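Local structure of bromodomain protein, putative (Plasmodium falciparum 3D7, 4PY6) at residues 30-35 against 70-75. The protein probably recognises acetylated lysine through this bromodomain, one part of a much longer malaria parasite protein. Sequence-based numbering, arbitrary orientation.
Sequences NVLKLL and MDYITI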
ATOM      1  N   ASN A  30      -7.705  11.398   6.620  1.00 23.86           N
ATOM      2  CA  ASN A  30      -7.262  10.098   7.130  1.00 23.92           C
ATOM      3  C   ASN A  30      -7.184   8.974   6.088  1.00 26.76           C
ATOM      4  O   ASN A  30      -6.552   7.946   6.352  1.00 26.79           O
ATOM      5  CB  ASN A  30      -8.080   9.689   8.361  1.00 24.83           C
ATOM      6  CG  ASN A  30      -8.118  10.739   9.449  1.00 47.15           C
ATOM      7  OD1 ASN A  30      -9.067  11.519   9.558  1.00 41.10           O
ATOM      8  ND2 ASN A  30      -7.080  10.796  10.267  1.00 41.07           N
ATOM      9  N   VAL A  31      -7.810   9.159   4.909  1.00 21.84           N
ATOM     10  CA  VAL A  31      -7.784   8.143   3.852  1.00 21.00           C
ATOM     11  C   VAL A  31      -7.062   8.663   2.599  1.00 24.72           C
ATOM     12  O   VAL A  31      -5.986   8.161   2.267  1.00 24.86           O
ATOM     13  CB  VAL A  31      -9.178   7.508   3.544  1.00 23.97           C
ATOM     14  CG1 VAL A  31      -9.050   6.340   2.567  1.00 23.53           C
ATOM     15  CG2 VAL A  31      -9.884   7.051   4.820  1.00 23.94           C
ATOM     16  N   LEU A  32      -7.644   9.677   1.930  1.00 20.91           N
ATOM     17  CA  LEU A  32      -7.130  10.286   0.701  1.00 20.83           C
ATOM     18  C   LEU A  32      -5.757  10.958   0.851  1.00 25.84           C
ATOM     19  O   LEU A  32      -4.900  10.743  -0.007  1.00 25.71           O
ATOM     20  CB  LEU A  32      -8.179  11.257   0.104  1.00 20.43           C
ATOM     21  CG  LEU A  32      -7.863  11.975  -1.219  1.00 25.21           C
ATOM     22  CD1 LEU A  32      -7.854  11.012  -2.393  1.00 24.94           C
ATOM     23  CD2 LEU A  32      -8.871  13.067  -1.484  1.00 27.63           C
ATOM     24  N   LYS A  33      -5.546  11.749   1.932  1.00 23.20           N
ATOM     25  CA  LYS A  33      -4.296  12.481   2.205  1.00 24.45           C
ATOM     26  C   LYS A  33      -3.058  11.577   2.226  1.00 29.84           C
ATOM     27  O   LYS A  33      -2.001  11.980   1.737  1.00 30.41           O
ATOM     28  CB  LYS A  33      -4.400  13.270   3.523  1.00 27.53           C
ATOM     29  CG  LYS A  33      -3.391  14.409   3.657  1.00 41.39           C
ATOM     30  CD  LYS A  33      -2.607  14.317   4.963  1.00 52.24           C
ATOM     31  CE  LYS A  33      -3.029  15.346   5.987  1.00 63.38           C
ATOM     32  NZ  LYS A  33      -2.467  16.690   5.690  1.00 73.69           N
ATOM     33  N   LEU A  34      -3.199  10.361   2.784  1.00 26.47           N
ATOM     34  CA  LEU A  34      -2.114   9.385   2.890  1.00 27.26           C
ATOM     35  C   LEU A  34      -1.870   8.604   1.588  1.00 30.74           C
ATOM     36  O   LEU A  34      -0.837   7.943   1.464  1.00 31.55           O
ATOM     37  CB  LEU A  34      -2.341   8.429   4.082  1.00 27.55           C
ATOM     38  CG  LEU A  34      -2.497   9.058   5.479  1.00 32.77           C
ATOM     39  CD1 LEU A  34      -2.827   8.005   6.510  1.00 33.21           C
ATOM     40  CD2 LEU A  34      -1.241   9.809   5.912  1.00 36.73           C
ATOM     41  N   LEU A  35      -2.803   8.698   0.617  1.00 25.84           N
ATOM     42  CA  LEU A  35      -2.712   8.011  -0.676  1.00 25.32           C
ATOM     43  C   LEU A  35      -2.368   8.934  -1.847  1.00 29.10           C
ATOM     44  O   LEU A  35      -1.596   8.528  -2.715  1.00 29.25           O
ATOM     45  CB  LEU A  35      -4.014   7.254  -0.986  1.00 24.22           C
ATOM     46  CG  LEU A  35      -4.235   5.936  -0.251  1.00 28.71           C
ATOM     47  CD1 LEU A  35      -5.703   5.709  -0.005  1.00 27.68           C
ATOM     48  CD2 LEU A  35      -3.657   4.767  -1.031  1.00 31.20           C
ATOM     49  N   MET A  70     -11.306   7.920 -13.490  1.00 24.98           N
ATOM     50  CA  MET A  70     -11.185   8.493 -12.150  1.00 24.46           C
ATOM     51  C   MET A  70      -9.727   8.735 -11.753  1.00 29.05           C
ATOM     52  O   MET A  70      -8.828   8.035 -12.222  1.00 29.32           O
ATOM     53  CB  MET A  70     -11.935   7.615 -11.123  1.00 26.24           C
ATOM     54  CG  MET A  70     -12.281   8.315  -9.802  1.00 29.26           C
ATOM     55  SD  MET A  70     -13.004   9.979  -9.876  1.00 33.58           S
ATOM     56  CE  MET A  70     -14.569   9.634 -10.659  1.00 30.58           C
ATOM     57  N   ASP A  71      -9.507   9.751 -10.904  1.00 25.71           N
ATOM     58  CA  ASP A  71      -8.198  10.183 -10.403  1.00 26.06           C
ATOM     59  C   ASP A  71      -8.353  10.882  -9.041  1.00 29.94           C
ATOM     60  O   ASP A  71      -9.477  11.195  -8.641  1.00 28.95           O
ATOM     61  CB  ASP A  71      -7.516  11.108 -11.423  1.00 28.70           C
ATOM     62  CG  ASP A  71      -8.454  12.166 -11.957  1.00 39.53           C
ATOM     63  OD1 ASP A  71      -8.524  13.251 -11.351  1.00 40.25           O
ATOM     64  OD2 ASP A  71      -9.188  11.872 -12.927  1.00 46.03           O
ATOM     65  N   TYR A  72      -7.225  11.119  -8.333  1.00 27.03           N
ATOM     66  CA  TYR A  72      -7.204  11.752  -7.010  1.00 26.59           C
ATOM     67  C   TYR A  72      -7.730  13.189  -6.975  1.00 31.02           C
ATOM     68  O   TYR A  72      -8.442  13.541  -6.029  1.00 30.43           O
ATOM     69  CB  TYR A  72      -5.811  11.664  -6.359  1.00 28.08           C
ATOM     70  CG  TYR A  72      -5.357  10.265  -5.996  1.00 29.31           C
ATOM     71  CD1 TYR A  72      -6.180   9.407  -5.269  1.00 30.50           C
ATOM     72  CD2 TYR A  72      -4.070   9.828  -6.296  1.00 30.73           C
ATOM     73  CE1 TYR A  72      -5.756   8.130  -4.907  1.00 30.96           C
ATOM     74  CE2 TYR A  72      -3.631   8.558  -5.931  1.00 31.60           C
ATOM     75  CZ  TYR A  72      -4.479   7.709  -5.239  1.00 37.63           C
ATOM     76  OH  TYR A  72      -4.050   6.453  -4.882  1.00 38.43           O
ATOM     77  N   ILE A  73      -7.382  14.019  -7.985  1.00 28.16           N
ATOM     78  CA  ILE A  73      -7.818  15.418  -8.048  1.00 28.36           C
ATOM     79  C   ILE A  73      -9.340  15.584  -8.237  1.00 30.83           C
ATOM     80  O   ILE A  73      -9.912  16.537  -7.708  1.00 30.60           O
ATOM     81  CB  ILE A  73      -6.928  16.307  -8.970  1.00 32.94           C
ATOM     82  CG1 ILE A  73      -6.940  17.792  -8.546  1.00 34.46           C
ATOM     83  CG2 ILE A  73      -7.231  16.132 -10.454  1.00 33.90           C
ATOM     84  CD1 ILE A  73      -5.778  18.201  -7.649  1.00 42.93           C
ATOM     85  N   THR A  74      -9.991  14.635  -8.948  1.00 26.24           N
ATOM     86  CA  THR A  74     -11.442  14.632  -9.165  1.00 25.43           C
ATOM     87  C   THR A  74     -12.131  14.323  -7.833  1.00 27.54           C
ATOM     88  O   THR A  74     -13.122  14.967  -7.487  1.00 27.04           O
ATOM     89  CB  THR A  74     -11.824  13.649 -10.291  1.00 34.35           C
ATOM     90  OG1 THR A  74     -11.090  13.982 -11.469  1.00 35.65           O
ATOM     91  CG2 THR A  74     -13.316  13.674 -10.618  1.00 33.44           C
ATOM     92  N   ILE A  75     -11.570  13.364  -7.074  1.00 22.94           N
ATOM     93  CA  ILE A  75     -12.053  12.947  -5.759  1.00 21.74           C
ATOM     94  C   ILE A  75     -11.886  14.076  -4.728  1.00 25.04           C
ATOM     95  O   ILE A  75     -12.814  14.326  -3.960  1.00 24.26           O
ATOM     96  CB  ILE A  75     -11.435  11.581  -5.351  1.00 24.37           C
ATOM     97  CG1 ILE A  75     -12.053  10.456  -6.221  1.00 24.41           C
ATOM     98  CG2 ILE A  75     -11.615  11.290  -3.848  1.00 24.88           C
ATOM     99  CD1 ILE A  75     -11.380   9.142  -6.200  1.00 29.95           C
TER
HETATM  100  O   HOH W   1      -1.484   5.804  -4.710  1.00 24.51           O
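Tyr72 OH, beside Leu35, has a water 2.7 Å from it and a hydrogen bond to Tyr98 OH as a second hold. The same water donates weakly to Leu35 O, 3.4 Å away, and so spans the two segments, between which no direct hydrogen bond is found. The carbonyl carbon of Leu35 lies over one face of the Tyr72 ring, and Leu35 O stands 3.8 Å from Tyr72 CE2. A first torsion that sets CG anti to its own carbonyl carbon (chi1 -67°) brings the Tyr72 ring to Leu35.

The rest is apolar. Leu32 CD1 approaches the ring obliquely, 3.7 Å from Tyr72 CD1, as the two side chains pass antiparallel. Leu32 extends with CG anti to the backbone N (chi1 -178°), and its other methyl, CD2, lies 4.0 Å from Ile75 CG2. All four touching residues are buried.

Next to Tyr72 in the chain, Asp71 N-caps helix 72-81: its OD1 accepts from Thr74 N (3.1 Å) and Thr74 OG1 (2.7 Å), both arriving from the same face of the carboxylate plane. These two bonds tie down the start of the helix, whose first turn carries Tyr72 and Ile75.

In the bromodomain's helical bundle the contact joins segment 30-35, on helix 22-32, to the start of helix 72-81, and the Tyr72 side chain is about 10 Å from the bound ligand; helix 87-104 packs on Ile75 through Phe90, Met94 and Ile97, while helix 112-138 meets Leu35 through Lys124.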